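Local coordinates for Lmo2445 protein (Listeria monocytogenes EGD-e, PDB 5HZL), which is of unknown function but is a secreted, calcium-binding, internalin-like protein built around leucine-rich repeats, at residues A[12-17]-A[72-77]; A[24-29]-A[66-71]; A[159-164]-A[182-187]; A[225-230]-A[259-264]. All coordinates share one frame; numbering follows the deposited sequence.

Contact 1 of 4, residues A[12-17]-A[72-77]; sequences DTVPLP and LNNEVF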
# COMPACT_ATOMS: atom_id res chain seq x y z
N ASP A 12 22.57 -14.64 -11.81
CA ASP A 12 22.65 -13.62 -12.90
C ASP A 12 21.60 -13.96 -14.01
O ASP A 12 20.42 -14.08 -13.67
CB ASP A 12 24.11 -13.51 -13.40
CG ASP A 12 24.35 -12.30 -14.31
OD1 ASP A 12 23.47 -11.42 -14.43
OD2 ASP A 12 25.45 -12.21 -14.88
N THR A 13 22.00 -14.14 -15.28
CA THR A 13 21.03 -14.45 -16.37
C THR A 13 21.18 -15.88 -16.91
O THR A 13 22.01 -16.64 -16.44
CB THR A 13 21.13 -13.44 -17.56
OG1 THR A 13 22.31 -13.67 -18.33
CG2 THR A 13 21.11 -11.99 -17.07
N VAL A 14 20.33 -16.22 -17.89
CA VAL A 14 20.33 -17.52 -18.57
C VAL A 14 20.81 -17.19 -19.98
O VAL A 14 20.16 -16.40 -20.66
CB VAL A 14 18.92 -18.18 -18.57
CG1 VAL A 14 18.81 -19.31 -19.59
CG2 VAL A 14 18.58 -18.68 -17.17
N PRO A 15 21.91 -17.81 -20.44
CA PRO A 15 22.42 -17.44 -21.77
C PRO A 15 21.48 -17.75 -22.93
O PRO A 15 20.89 -18.82 -22.97
CB PRO A 15 23.72 -18.24 -21.89
CG PRO A 15 24.01 -18.79 -20.53
CD PRO A 15 22.68 -18.93 -19.86
N LEU A 16 21.37 -16.79 -23.86
CA LEU A 16 20.53 -16.89 -25.06
C LEU A 16 21.42 -17.03 -26.33
O LEU A 16 22.54 -16.54 -26.34
CB LEU A 16 19.64 -15.66 -25.19
CG LEU A 16 18.64 -15.37 -24.05
CD1 LEU A 16 17.90 -14.07 -24.33
CD2 LEU A 16 17.65 -16.51 -23.85
N PRO A 17 20.92 -17.64 -27.41
CA PRO A 17 19.56 -18.19 -27.51
C PRO A 17 19.28 -19.41 -26.64
O PRO A 17 20.20 -20.17 -26.29
CB PRO A 17 19.43 -18.56 -29.00
CG PRO A 17 20.53 -17.83 -29.68
CD PRO A 17 21.64 -17.74 -28.69
N LEU A 72 11.67 -13.71 -13.93
CA LEU A 72 11.86 -12.65 -14.94
C LEU A 72 13.29 -12.09 -14.93
O LEU A 72 13.81 -11.68 -15.98
CB LEU A 72 10.84 -11.52 -14.76
CG LEU A 72 9.37 -11.88 -15.02
CD1 LEU A 72 8.44 -10.74 -14.63
CD2 LEU A 72 9.13 -12.27 -16.48
N ASN A 73 13.92 -12.10 -13.75
CA ASN A 73 15.32 -11.66 -13.62
C ASN A 73 16.35 -12.55 -14.34
O ASN A 73 17.53 -12.22 -14.37
CB ASN A 73 15.68 -11.47 -12.16
CG ASN A 73 15.02 -10.25 -11.56
OD1 ASN A 73 14.94 -9.21 -12.21
ND2 ASN A 73 14.57 -10.35 -10.32
N ASN A 74 15.90 -13.67 -14.92
CA ASN A 74 16.78 -14.53 -15.70
C ASN A 74 17.15 -13.89 -17.01
O ASN A 74 18.01 -14.39 -17.70
CB ASN A 74 16.16 -15.90 -15.99
CG ASN A 74 16.05 -16.78 -14.76
OD1 ASN A 74 16.47 -16.41 -13.66
ND2 ASN A 74 15.48 -17.97 -14.94
N GLU A 75 16.50 -12.79 -17.37
CA GLU A 75 16.81 -12.08 -18.60
C GLU A 75 16.61 -10.58 -18.42
O GLU A 75 16.26 -10.12 -17.34
CB GLU A 75 15.93 -12.59 -19.76
CG GLU A 75 16.00 -14.09 -20.05
CD GLU A 75 17.39 -14.60 -20.41
OE1 GLU A 75 18.30 -13.80 -20.75
OE2 GLU A 75 17.55 -15.83 -20.37
N VAL A 76 16.84 -9.84 -19.49
CA VAL A 76 16.68 -8.40 -19.51
C VAL A 76 15.76 -8.03 -20.67
O VAL A 76 16.09 -8.29 -21.83
CB VAL A 76 18.05 -7.70 -19.71
CG1 VAL A 76 17.87 -6.19 -19.86
CG2 VAL A 76 19.00 -8.04 -18.57
N PHE A 77 14.60 -7.44 -20.35
CA PHE A 77 13.64 -6.99 -21.36
C PHE A 77 13.99 -5.52 -21.51
O PHE A 77 13.33 -4.66 -20.95
CB PHE A 77 12.22 -7.17 -20.85
CG PHE A 77 11.85 -8.59 -20.52
CD1 PHE A 77 12.20 -9.15 -19.29
CD2 PHE A 77 11.11 -9.36 -21.43
CE1 PHE A 77 11.84 -10.46 -18.99
CE2 PHE A 77 10.75 -10.67 -21.13
CZ PHE A 77 11.11 -11.22 -19.91

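Contact 2 of 4, residues A[24-29]-A[66-71]; sequences FPVEAI and GEDLSV. With CA (calcium ion), chain B.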
# COMPACT_ATOMS: atom_id res chain seq x y z
N PHE A 24 12.61 -19.09 -18.58
CA PHE A 24 11.62 -18.79 -17.55
C PHE A 24 10.88 -20.08 -17.20
O PHE A 24 9.85 -20.36 -17.79
CB PHE A 24 10.67 -17.72 -18.08
CG PHE A 24 11.37 -16.54 -18.74
CD1 PHE A 24 11.99 -15.57 -17.98
CD2 PHE A 24 11.38 -16.42 -20.12
CE1 PHE A 24 12.63 -14.49 -18.58
CE2 PHE A 24 12.01 -15.33 -20.74
CZ PHE A 24 12.63 -14.37 -19.96
N PRO A 25 11.40 -20.86 -16.24
CA PRO A 25 10.79 -22.14 -15.88
C PRO A 25 9.56 -22.14 -14.94
O PRO A 25 9.56 -22.82 -13.92
CB PRO A 25 11.98 -22.95 -15.31
CG PRO A 25 12.90 -21.94 -14.80
CD PRO A 25 12.72 -20.70 -15.61
N VAL A 26 8.54 -21.39 -15.32
CA VAL A 26 7.28 -21.32 -14.60
C VAL A 26 6.28 -21.38 -15.74
O VAL A 26 6.24 -20.46 -16.57
CB VAL A 26 7.13 -20.00 -13.81
CG1 VAL A 26 5.73 -19.88 -13.23
CG2 VAL A 26 8.17 -19.90 -12.72
N GLU A 27 5.49 -22.46 -15.80
CA GLU A 27 4.49 -22.69 -16.86
C GLU A 27 3.76 -21.42 -17.35
O GLU A 27 3.91 -21.02 -18.52
CB GLU A 27 3.47 -23.75 -16.43
CG GLU A 27 2.40 -24.07 -17.47
CD GLU A 27 1.37 -25.10 -17.01
OE1 GLU A 27 1.53 -25.72 -15.93
OE2 GLU A 27 0.39 -25.29 -17.76
N ALA A 28 3.01 -20.81 -16.43
CA ALA A 28 2.22 -19.61 -16.70
C ALA A 28 3.00 -18.47 -17.34
O ALA A 28 2.51 -17.84 -18.28
CB ALA A 28 1.58 -19.13 -15.42
N ILE A 29 4.20 -18.20 -16.83
CA ILE A 29 5.03 -17.11 -17.33
C ILE A 29 5.56 -17.44 -18.72
O ILE A 29 5.50 -16.59 -19.61
CB ILE A 29 6.15 -16.74 -16.33
CG1 ILE A 29 5.50 -16.17 -15.05
CG2 ILE A 29 7.12 -15.73 -16.93
CD1 ILE A 29 6.45 -15.80 -13.92
N GLY A 66 5.30 -14.19 -5.76
CA GLY A 66 6.55 -13.42 -5.88
C GLY A 66 7.66 -14.30 -6.45
O GLY A 66 8.39 -13.88 -7.34
N GLU A 67 7.79 -15.52 -5.90
CA GLU A 67 8.76 -16.53 -6.38
C GLU A 67 8.65 -16.76 -7.87
O GLU A 67 9.65 -16.79 -8.57
CB GLU A 67 8.49 -17.88 -5.70
CG GLU A 67 9.15 -18.15 -4.36
CD GLU A 67 10.62 -18.55 -4.50
OE1 GLU A 67 11.12 -19.29 -3.62
OE2 GLU A 67 11.27 -18.17 -5.50
N ASP A 68 7.42 -16.96 -8.35
CA ASP A 68 7.18 -17.18 -9.77
C ASP A 68 7.75 -16.02 -10.56
O ASP A 68 8.54 -16.22 -11.46
CB ASP A 68 5.68 -17.33 -10.08
CG ASP A 68 5.05 -18.60 -9.49
OD1 ASP A 68 5.77 -19.62 -9.36
OD2 ASP A 68 3.82 -18.59 -9.20
N LEU A 69 7.37 -14.80 -10.18
CA LEU A 69 7.84 -13.59 -10.87
C LEU A 69 9.34 -13.35 -10.84
O LEU A 69 9.86 -12.72 -11.75
CB LEU A 69 7.15 -12.34 -10.31
CG LEU A 69 5.67 -12.15 -10.60
CD1 LEU A 69 5.13 -10.97 -9.81
CD2 LEU A 69 5.42 -11.97 -12.09
N SER A 70 10.03 -13.84 -9.82
CA SER A 70 11.48 -13.62 -9.72
C SER A 70 12.24 -14.21 -10.91
O SER A 70 13.34 -13.78 -11.24
CB SER A 70 12.02 -14.14 -8.38
OG SER A 70 11.79 -15.51 -8.23
N VAL A 71 11.61 -15.19 -11.55
CA VAL A 71 12.14 -15.82 -12.75
C VAL A 71 12.42 -14.82 -13.90
O VAL A 71 13.31 -15.06 -14.72
CB VAL A 71 11.21 -16.98 -13.18
CG1 VAL A 71 11.26 -17.27 -14.66
CG2 VAL A 71 11.51 -18.23 -12.36
CA CA B . -1.12 -23.93 -19.36

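Contact 3 of 4, residues A[159-164]-A[182-187]; sequences GYIAED and LISIPE. With CA (calcium ion), chain D.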
# COMPACT_ATOMS: atom_id res chain seq x y z
N GLY A 159 -1.24 1.26 10.49
CA GLY A 159 -0.41 1.82 11.53
C GLY A 159 -0.05 3.27 11.36
O GLY A 159 -0.75 4.03 10.70
N TYR A 160 1.06 3.63 11.99
CA TYR A 160 1.58 4.97 11.97
C TYR A 160 2.57 5.21 10.83
O TYR A 160 3.38 4.34 10.53
CB TYR A 160 2.30 5.23 13.32
CG TYR A 160 2.91 6.61 13.46
CD1 TYR A 160 2.17 7.67 13.98
CD2 TYR A 160 4.22 6.84 13.08
CE1 TYR A 160 2.73 8.93 14.11
CE2 TYR A 160 4.78 8.10 13.20
CZ TYR A 160 4.03 9.14 13.72
OH TYR A 160 4.60 10.38 13.83
N ILE A 161 2.51 6.39 10.22
CA ILE A 161 3.47 6.79 9.18
C ILE A 161 3.98 8.18 9.52
O ILE A 161 3.23 9.05 9.96
CB ILE A 161 2.96 6.70 7.74
CG1 ILE A 161 1.79 7.65 7.46
CG2 ILE A 161 2.54 5.27 7.44
CD1 ILE A 161 1.37 7.57 6.01
N ALA A 162 5.27 8.38 9.28
CA ALA A 162 5.94 9.63 9.59
C ALA A 162 5.42 10.82 8.79
O ALA A 162 4.93 10.68 7.68
CB ALA A 162 7.44 9.46 9.39
N GLU A 163 5.52 12.00 9.41
CA GLU A 163 5.12 13.24 8.78
C GLU A 163 5.95 13.49 7.52
O GLU A 163 5.43 13.98 6.53
CB GLU A 163 5.23 14.45 9.74
CG GLU A 163 4.28 14.44 10.94
CD GLU A 163 4.31 15.71 11.81
OE1 GLU A 163 3.45 15.85 12.72
OE2 GLU A 163 5.17 16.61 11.61
N ASP A 164 7.23 13.12 7.57
CA ASP A 164 8.18 13.34 6.46
C ASP A 164 8.35 12.28 5.34
O ASP A 164 9.21 12.46 4.46
CB ASP A 164 9.56 13.80 7.01
CG ASP A 164 10.23 12.79 7.95
OD1 ASP A 164 9.75 11.66 8.11
OD2 ASP A 164 11.27 13.15 8.55
N LEU A 182 -4.66 3.68 8.31
CA LEU A 182 -3.64 4.52 8.92
C LEU A 182 -4.20 5.32 10.12
O LEU A 182 -5.35 5.74 10.09
CB LEU A 182 -3.09 5.48 7.86
CG LEU A 182 -2.37 4.78 6.70
CD1 LEU A 182 -2.08 5.75 5.56
CD2 LEU A 182 -1.11 4.11 7.23
N ILE A 183 -3.37 5.51 11.15
CA ILE A 183 -3.75 6.26 12.35
C ILE A 183 -3.01 7.58 12.42
O ILE A 183 -3.02 8.27 13.44
CB ILE A 183 -3.44 5.45 13.64
CG1 ILE A 183 -1.92 5.31 13.87
CG2 ILE A 183 -4.12 4.09 13.56
CD1 ILE A 183 -1.54 4.71 15.20
N SER A 184 -2.40 7.94 11.31
CA SER A 184 -1.57 9.11 11.23
C SER A 184 -1.66 9.66 9.82
O SER A 184 -2.09 8.96 8.90
CB SER A 184 -0.16 8.63 11.54
OG SER A 184 0.82 9.63 11.34
N ILE A 185 -1.24 10.91 9.65
CA ILE A 185 -1.26 11.56 8.36
C ILE A 185 0.16 11.92 7.89
O ILE A 185 0.98 12.39 8.69
CB ILE A 185 -2.07 12.89 8.43
CG1 ILE A 185 -3.50 12.63 8.91
CG2 ILE A 185 -2.09 13.62 7.08
CD1 ILE A 185 -4.37 13.87 9.00
N PRO A 186 0.46 11.68 6.59
CA PRO A 186 1.75 12.11 6.04
C PRO A 186 1.61 13.62 5.78
O PRO A 186 1.35 14.05 4.66
CB PRO A 186 1.88 11.31 4.75
CG PRO A 186 0.48 11.02 4.35
CD PRO A 186 -0.32 10.92 5.60
N GLU A 187 1.77 14.42 6.83
CA GLU A 187 1.61 15.87 6.74
C GLU A 187 2.44 16.64 5.73
O GLU A 187 1.89 17.40 4.94
CB GLU A 187 1.79 16.54 8.10
CG GLU A 187 0.70 16.20 9.09
CD GLU A 187 0.77 17.05 10.35
OE1 GLU A 187 -0.29 17.25 10.96
OE2 GLU A 187 1.88 17.53 10.70
CA CA D . 2.49 18.18 13.10

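Contact 4 of 4, residues A[225-230]-A[259-264]; sequences IYQALD and GSYMYT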
# COMPACT_ATOMS: atom_id res chain seq x y z
N ILE A 225 -6.36 12.26 15.03
CA ILE A 225 -7.28 13.20 15.68
C ILE A 225 -6.69 14.61 15.78
O ILE A 225 -7.37 15.60 15.48
CB ILE A 225 -7.68 12.71 17.10
CG1 ILE A 225 -8.54 11.45 16.98
CG2 ILE A 225 -8.49 13.77 17.85
CD1 ILE A 225 -8.87 10.80 18.31
N TYR A 226 -5.44 14.69 16.17
CA TYR A 226 -4.78 15.97 16.34
C TYR A 226 -4.24 16.56 15.04
O TYR A 226 -4.36 17.75 14.81
CB TYR A 226 -3.69 15.82 17.39
CG TYR A 226 -4.23 15.30 18.71
CD1 TYR A 226 -4.40 13.94 18.93
CD2 TYR A 226 -4.57 16.18 19.74
CE1 TYR A 226 -4.89 13.46 20.13
CE2 TYR A 226 -5.05 15.71 20.95
CZ TYR A 226 -5.21 14.35 21.14
OH TYR A 226 -5.69 13.87 22.33
N GLN A 227 -3.64 15.72 14.20
CA GLN A 227 -3.09 16.15 12.91
C GLN A 227 -4.16 16.71 11.98
O GLN A 227 -3.89 17.62 11.19
CB GLN A 227 -2.37 14.99 12.25
CG GLN A 227 -1.14 14.54 13.02
CD GLN A 227 -0.48 13.29 12.46
OE1 GLN A 227 -1.15 12.38 11.96
NE2 GLN A 227 0.82 13.24 12.55
N ALA A 228 -5.38 16.19 12.08
CA ALA A 228 -6.50 16.66 11.26
C ALA A 228 -6.67 18.18 11.34
O ALA A 228 -7.06 18.82 10.36
CB ALA A 228 -7.80 15.98 11.68
N LEU A 229 -6.35 18.75 12.51
CA LEU A 229 -6.44 20.20 12.76
C LEU A 229 -5.56 21.04 11.85
O LEU A 229 -5.85 22.21 11.64
CB LEU A 229 -6.17 20.51 14.23
CG LEU A 229 -7.18 19.85 15.18
CD1 LEU A 229 -6.79 20.09 16.63
CD2 LEU A 229 -8.60 20.33 14.90
N ASP A 230 -4.49 20.45 11.30
CA ASP A 230 -3.61 21.16 10.37
C ASP A 230 -4.23 21.24 8.96
O ASP A 230 -3.59 21.74 8.02
CB ASP A 230 -2.23 20.47 10.31
CG ASP A 230 -1.50 20.50 11.65
OD1 ASP A 230 -1.93 21.22 12.57
OD2 ASP A 230 -0.47 19.83 11.78
N GLY A 259 1.09 18.70 22.82
CA GLY A 259 2.32 17.92 23.07
C GLY A 259 2.28 16.40 23.04
O GLY A 259 3.35 15.76 23.13
N SER A 260 1.09 15.80 22.94
CA SER A 260 0.97 14.32 22.87
C SER A 260 -0.18 13.90 21.95
O SER A 260 -1.08 14.71 21.66
CB SER A 260 0.72 13.69 24.25
OG SER A 260 -0.60 13.94 24.71
N TYR A 261 -0.15 12.65 21.51
CA TYR A 261 -1.23 12.14 20.66
C TYR A 261 -2.14 11.19 21.42
O TYR A 261 -2.87 10.42 20.82
CB TYR A 261 -0.70 11.48 19.38
CG TYR A 261 0.06 12.39 18.45
CD1 TYR A 261 -0.52 13.54 17.92
CD2 TYR A 261 1.34 12.07 18.02
CE1 TYR A 261 0.16 14.37 17.03
CE2 TYR A 261 2.04 12.89 17.13
CZ TYR A 261 1.45 14.04 16.63
OH TYR A 261 2.15 14.84 15.74
N MSE A 262 -2.11 11.26 22.75
CA MSE A 262 -2.96 10.39 23.56
C MSE A 262 -4.30 11.04 23.72
O MSE A 262 -4.39 12.23 23.95
CB MSE A 262 -2.39 10.11 24.93
CG MSE A 262 -0.99 9.49 24.85
SE MSE A 262 -0.88 7.76 23.91
CE MSE A 262 -1.96 6.65 25.13
N TYR A 263 -5.37 10.25 23.58
CA TYR A 263 -6.74 10.73 23.74
C TYR A 263 -7.39 9.85 24.81
O TYR A 263 -7.33 8.62 24.75
CB TYR A 263 -7.52 10.67 22.43
CG TYR A 263 -8.89 11.27 22.56
CD1 TYR A 263 -9.08 12.64 22.49
CD2 TYR A 263 -10.01 10.47 22.77
CE1 TYR A 263 -10.35 13.21 22.64
CE2 TYR A 263 -11.28 11.03 22.91
CZ TYR A 263 -11.44 12.40 22.84
OH TYR A 263 -12.70 12.95 22.98
N THR A 264 -7.98 10.49 25.82
CA THR A 264 -8.63 9.78 26.91
C THR A 264 -10.11 9.64 26.62
O THR A 264 -10.74 10.61 26.20
CB THR A 264 -8.46 10.57 28.23
OG1 THR A 264 -7.07 10.72 28.50
CG2 THR A 264 -9.12 9.86 29.41

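Contact 1 of 4, residues A[12-17]-A[72-77]
Val14 and Leu16, in the extended N-terminal segment of an internalin-like cap, lie against Asn74 and Glu75 in the turn that follows helix 66-70 and leads to strand 82-84 of the leucine-rich-repeat sheet. The contact illustrates how a chain without regular secondary structure can be laid along a solenoid with a single backbone hydrogen bond, here from Val14 N to Asn74 O (3.0 Å). Val14 shows how the rest is shared out. Val14 CB faces the carboxylate of Glu75, with Glu75 OE2 3.3 Å away. Val14 CG1, anti to the backbone N (chi1 164°), stays on the Glu75 side and lies 3.8 Å from Glu75 OE2. The other branch, Val14 CG2, crosses to Asn74 and packs 3.9 Å from Asn74 CB, also touching ND2, whose hydrogen bond goes to the carbonyl of Ala23. Thr13 contributes mainly its CB, which rests near Asn74 O. Glu75 gets to this place by a bend at chi2 (-60°) that turns CD out toward the N-terminal segment, while Phe24 and Leu51 pack against its side chain. Leu16 meets it tip to tip, and its side chain also touches Gln48 and Leu51 of helix 48-51. The two methyls of Leu16 divide the carboxylate between them, CD1 lying 3.6 Å from Glu75 OE1 and CD2 3.5 Å from Glu75 OE2.

Contact 2 of 4, residues A[24-29]-A[66-71]
The junction between the EF-hand-related cap and the start of the leucine-rich repeats is made here by Phe24, Val26 and Ile29 packing on Asp68, Leu69 and Val71 at helix 66-70. Val71 carries most of it through two branches. Val71 CG1, roughly anti to the backbone N (chi1 153°), reaches the edge of the Phe24 ring in its plane and lies 3.5 Å from Phe24 CB and 3.8 Å from Pro25 CD. Val71 CG2 meets Val26 CG2 at 3.8 Å. Val26 stands at the N-cap position of helix 27-36, and its other methyl, CG1, lies across the Asp68 side chain at about a right angle, 3.9 Å from Asp68 OD1. Asp68 OD2 is held by the backbone N of Thr65. Within the first turn of helix 27-36, CD1 of Ile29 sits over the backbone of Asp68 and 4.4 Å from Leu69 CD2. Glu27 binds a calcium ion through OE2 (2.6 Å), with Glu31 as a further ligand. No hydrogen bond joins the two segments; the contact is van der Waals packing, mostly of apolar groups, with the Asp68 carboxylate and carbonyl against them, and the calcium ligand Glu27 takes no part.

Contact 3 of 4, residues A[159-164]-A[182-187]
Ser184 OG reaches Ile161 O, and Ile183 N reaches Gly159 O, where two successive coils of the leucine-rich-repeat solenoid run side by side just beyond the short strands 158-159 and 181-182. Gly159 and Leu182 form a parallel beta bridge, a worked example of repeats joined by backbone pairing away from the main parallel sheet. Of the polar links, Ile183 N to Gly159 O (3.0 Å) is nearly straight at 167°, but the donor lies well above the carbonyl plane. Leu182 CA adds a C-H...O contact to the same oxygen. Beyond the bridge a side chain takes over: Ser184 OG, anti to its own backbone N (chi1 172°), donates to Ile161 O at 2.8 Å in the carbonyl plane, and Tyr160 CE1 lies 3.4 Å from Ser184 OG. A weak hydrogen bond also links this hydroxyl to Gln227 OE1 of helix 223-227.

The apolar part belongs to Ile161. Its CG2 packs 3.8 Å from Leu182 CD2, while CD1 extends to Pro186 CD, also at 3.8 Å, and Ile138 and Phe200 add cover from neighbouring loops.

At the outer end the link is ionic. Glu163 and Glu187, both extended beyond CG, run alongside each other in the same direction, their carboxylate planes 34° apart. Carboxylates this close would be expected to repel; the shared calcium probably offsets this, together with the charge of Asp230 near Glu187 OE1. The metal is held by one oxygen from each coil, Glu163 OE1 at 2.5 Å and Glu187 OE2 at 2.6 Å.

Contact 4 of 4, residues A[225-230]-A[259-264]
Tyr226 and Tyr261 run antiparallel past one another at the apolar centre of this contact, which sets helix 223-227 against the loop entering strand 262-264 in the C-terminal E-set domain. Rather than stacking face on face, the two meet with Tyr226 CB in the plane of the Tyr261 ring, at its edge, 3.9 Å from Tyr261 CD1. Tyr226 is itself sandwiched: Ile225 CG2 lies over the rim of one ring face, and Ser260 O sits over the centre of the other, 4.0 Å above the plane. Its CG, anti to the carbonyl carbon (chi1 -57°), sets the ring beside the backbone N and toward 259-264. To one side, Ile225 CD1 approaches Tyr263 CG at 4.3 Å, and both side chains also rest on Ile279 of strand 273-281. Further out, Tyr226 OH comes in at the edge of the Tyr263 ring, 3.6 Å from Tyr263 CD1. There Tyr226 OH donates a weak hydrogen bond to the backbone O of Met262, a selenomethionine, at 2.6 Å. At the opposite end of the contact Gln227 NE2 stands 3.8 Å from Tyr261 OH, while Gln227 OE1 accepts from Ile185 N in the repeat region. One helical turn thus mixes two chemistries: the ring of Tyr226 packs against the loop and strand, with a weak bond from its hydroxyl, whereas the neighbouring amide ties the domain to the last repeats.

How the contacts relate
The four contacts form two pairs at opposite ends of the elongated chain. Contact 2 falls within the stretch of sequence between the two segments of contact 1; their centres are 12 Å apart, and Phe24 touches Glu75 and Phe77, so together they seat the calcium-binding cap on the first repeats. Contacts 3 and 4 follow in series along the chain, again 12 Å between centres, and meet where Glu187 and Ile185 face Asp230 and Gln227, joining the end of the solenoid to the E-set domain. Between the pairs, centres lie 35 to 52 Å apart, bridged by the seven-stranded parallel sheet. Each terminal domain thus packs directly on an end of the solenoid.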